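Local coordinates for inactive PncC family protein (PDB 5KOL) that belongs to the CinA family but probably lacks nicotinamide-nucleotide amidohydrolase activity, its own function remaining unknown, at residues L77-S80 and Q81-E85. Sequence-based numbering, arbitrary orientation.
Sequences LSVS and QQSLE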
ATOM      1  N   LEU A  77      12.659   0.212   3.640  1.00 22.96           N
ATOM      2  CA  LEU A  77      12.705   1.522   4.284  1.00 29.47           C
ATOM      3  C   LEU A  77      13.998   1.750   5.052  1.00 29.35           C
ATOM      4  O   LEU A  77      14.109   2.739   5.781  1.00 23.64           O
ATOM      5  CB  LEU A  77      11.509   1.699   5.214  1.00 29.15           C
ATOM      6  CG  LEU A  77      10.185   1.560   4.454  1.00 31.45           C
ATOM      7  CD1 LEU A  77       9.027   1.507   5.429  1.00 26.78           C
ATOM      8  CD2 LEU A  77      10.012   2.702   3.456  1.00 28.42           C
ATOM      9  N   SER A  78      14.968   0.850   4.920  1.00 30.31           N
ATOM     10  CA  SER A  78      16.277   1.019   5.552  0.68 27.31           C
ATOM     11  C   SER A  78      16.152   1.228   7.060  1.00 26.25           C
ATOM     12  O   SER A  78      16.956   1.941   7.662  1.00 34.03           O
ATOM     13  CB  SER A  78      17.058   2.173   4.913  0.68 28.38           C
ATOM     14  OG  SER A  78      18.395   2.240   5.394  0.68 27.96           O
ATOM     15  N   VAL A  79      15.127   0.633   7.674  1.00 26.42           N
ATOM     16  CA  VAL A  79      15.074   0.543   9.131  1.00 26.77           C
ATOM     17  C   VAL A  79      16.200  -0.376   9.591  1.00 29.16           C
ATOM     18  O   VAL A  79      16.371  -1.485   9.064  1.00 30.55           O
ATOM     19  CB  VAL A  79      13.714   0.003   9.595  1.00 30.42           C
ATOM     20  CG1 VAL A  79      13.728  -0.226  11.105  1.00 29.60           C
ATOM     21  CG2 VAL A  79      12.558   0.949   9.176  1.00 24.35           C
ATOM     22  N   SER A  80      16.991   0.076  10.561  1.00 33.93           N
ATOM     23  CA  SER A  80      18.165  -0.693  10.953  1.00 29.03           C
ATOM     24  C   SER A  80      17.767  -1.878  11.826  1.00 35.68           C
ATOM     25  O   SER A  80      16.878  -1.777  12.677  1.00 29.91           O
ATOM     26  CB  SER A  80      19.179   0.185  11.695  1.00 29.22           C
ATOM     27  OG  SER A  80      18.832   0.322  13.060  1.00 34.53           O
ATOM     28  N   GLN A  81      18.435  -3.008  11.590  1.00 29.47           N
ATOM     29  CA  GLN A  81      18.264  -4.196  12.419  1.00 28.02           C
ATOM     30  C   GLN A  81      18.489  -3.894  13.895  1.00 31.55           C
ATOM     31  O   GLN A  81      17.757  -4.399  14.747  1.00 30.58           O
ATOM     32  CB  GLN A  81      19.232  -5.292  11.952  1.00 30.67           C
ATOM     33  CG  GLN A  81      18.973  -6.668  12.538  1.00 39.97           C
ATOM     34  CD  GLN A  81      20.085  -7.657  12.192  1.00 43.84           C
ATOM     35  OE1 GLN A  81      21.229  -7.475  12.578  1.00 44.36           O
ATOM     36  NE2 GLN A  81      19.748  -8.681  11.433  1.00 49.01           N
ATOM     37  N   GLN A  82      19.511  -3.094  14.218  1.00 29.05           N
ATOM     38  CA  GLN A  82      19.753  -2.741  15.616  1.00 34.83           C
ATOM     39  C   GLN A  82      18.542  -2.053  16.243  1.00 37.97           C
ATOM     40  O   GLN A  82      18.173  -2.349  17.386  1.00 31.28           O
ATOM     41  CB  GLN A  82      20.994  -1.858  15.728  1.00 32.49           C
ATOM     42  CG  GLN A  82      22.250  -2.550  15.158  1.00 52.75           C
ATOM     43  CD  GLN A  82      22.667  -2.060  13.760  1.00 56.04           C
ATOM     44  OE1 GLN A  82      21.931  -2.214  12.770  1.00 37.67           O
ATOM     45  NE2 GLN A  82      23.891  -1.530  13.667  1.00 55.05           N
ATOM     46  N   SER A  83      17.906  -1.133  15.519  1.00 33.24           N
ATOM     47  CA  SER A  83      16.779  -0.416  16.106  0.61 31.45           C
ATOM     48  C   SER A  83      15.597  -1.351  16.361  1.00 32.48           C
ATOM     49  O   SER A  83      14.894  -1.199  17.369  1.00 32.96           O
ATOM     50  CB  SER A  83      16.368   0.752  15.209  0.61 30.01           C
ATOM     51  OG  SER A  83      15.768   0.308  14.009  0.61 27.71           O
ATOM     52  N   LEU A  84      15.367  -2.315  15.465  1.00 30.81           N
ATOM     53  CA  LEU A  84      14.287  -3.284  15.656  1.00 26.44           C
ATOM     54  C   LEU A  84      14.569  -4.190  16.848  1.00 33.83           C
ATOM     55  O   LEU A  84      13.672  -4.463  17.658  1.00 33.71           O
ATOM     56  CB  LEU A  84      14.115  -4.116  14.383  1.00 29.48           C
ATOM     57  CG  LEU A  84      13.422  -3.449  13.199  1.00 26.76           C
ATOM     58  CD1 LEU A  84      13.671  -4.254  11.961  1.00 32.25           C
ATOM     59  CD2 LEU A  84      11.914  -3.313  13.438  1.00 32.07           C
ATOM     60  N   GLU A  85      15.815  -4.669  16.970  1.00 33.70           N
ATOM     61  CA  GLU A  85      16.189  -5.498  18.112  1.00 43.71           C
ATOM     62  C   GLU A  85      16.079  -4.740  19.438  1.00 31.45           C
ATOM     63  O   GLU A  85      15.655  -5.312  20.448  1.00 34.59           O
ATOM     64  CB  GLU A  85      17.610  -6.053  17.913  1.00 40.46           C
ATOM     65  CG  GLU A  85      17.804  -6.731  16.538  1.00 40.75           C
ATOM     66  CD  GLU A  85      19.152  -7.454  16.367  1.00 55.83           C
ATOM     67  OE1 GLU A  85      20.189  -6.939  16.849  1.00 49.07           O
ATOM     68  OE2 GLU A  85      19.165  -8.518  15.707  1.00 58.43           O
TER
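The backbone carbonyl oxygen of S80 meets two groups of the helix that begins just after it. L84 N donates to S80 O at 3.2 Å, in the carbonyl plane; this i to i+4 bond opens the pattern of helix 81-87. S83 OG lies 2.7 Å from the same S80 O, but its proton may go elsewhere, since E97 OE1 is also hydrogen-bonded to this hydroxyl. S80 is the N-cap: its OG accepts from S83 N at 3.0 Å with an N-H...O angle of 154°, serving an amide of the first turn that has no preceding helical carbonyl. The hydroxyl reaches that amide because chi1 of 82° sets OG between the backbone N and the carbonyl carbon. S83 carries its own OG in the same way, and its chi1 of 70° points that hydroxyl at S80 O. The bent side chain of Q82 brings OE1 to 3.8 Å from S80 CB, a loose contact. Next to the cap the packing is apolar: V79 CG1, anti to its own N, lies 3.9 Å from L84 CG, the two side chains crossing at about a right angle. The same methyl also touches S83 OG. The loop leaving helix 70-76 runs straight into helix 81-87, which S80 caps. E97 of helix 92-106 ties the cap to that helix, bonding to S83 OG through OE1 and to S80 N through OE2, while V79 touches E97 and M98 of helix 92-106 and L84 rests on D70 and M74 of helix 70-76.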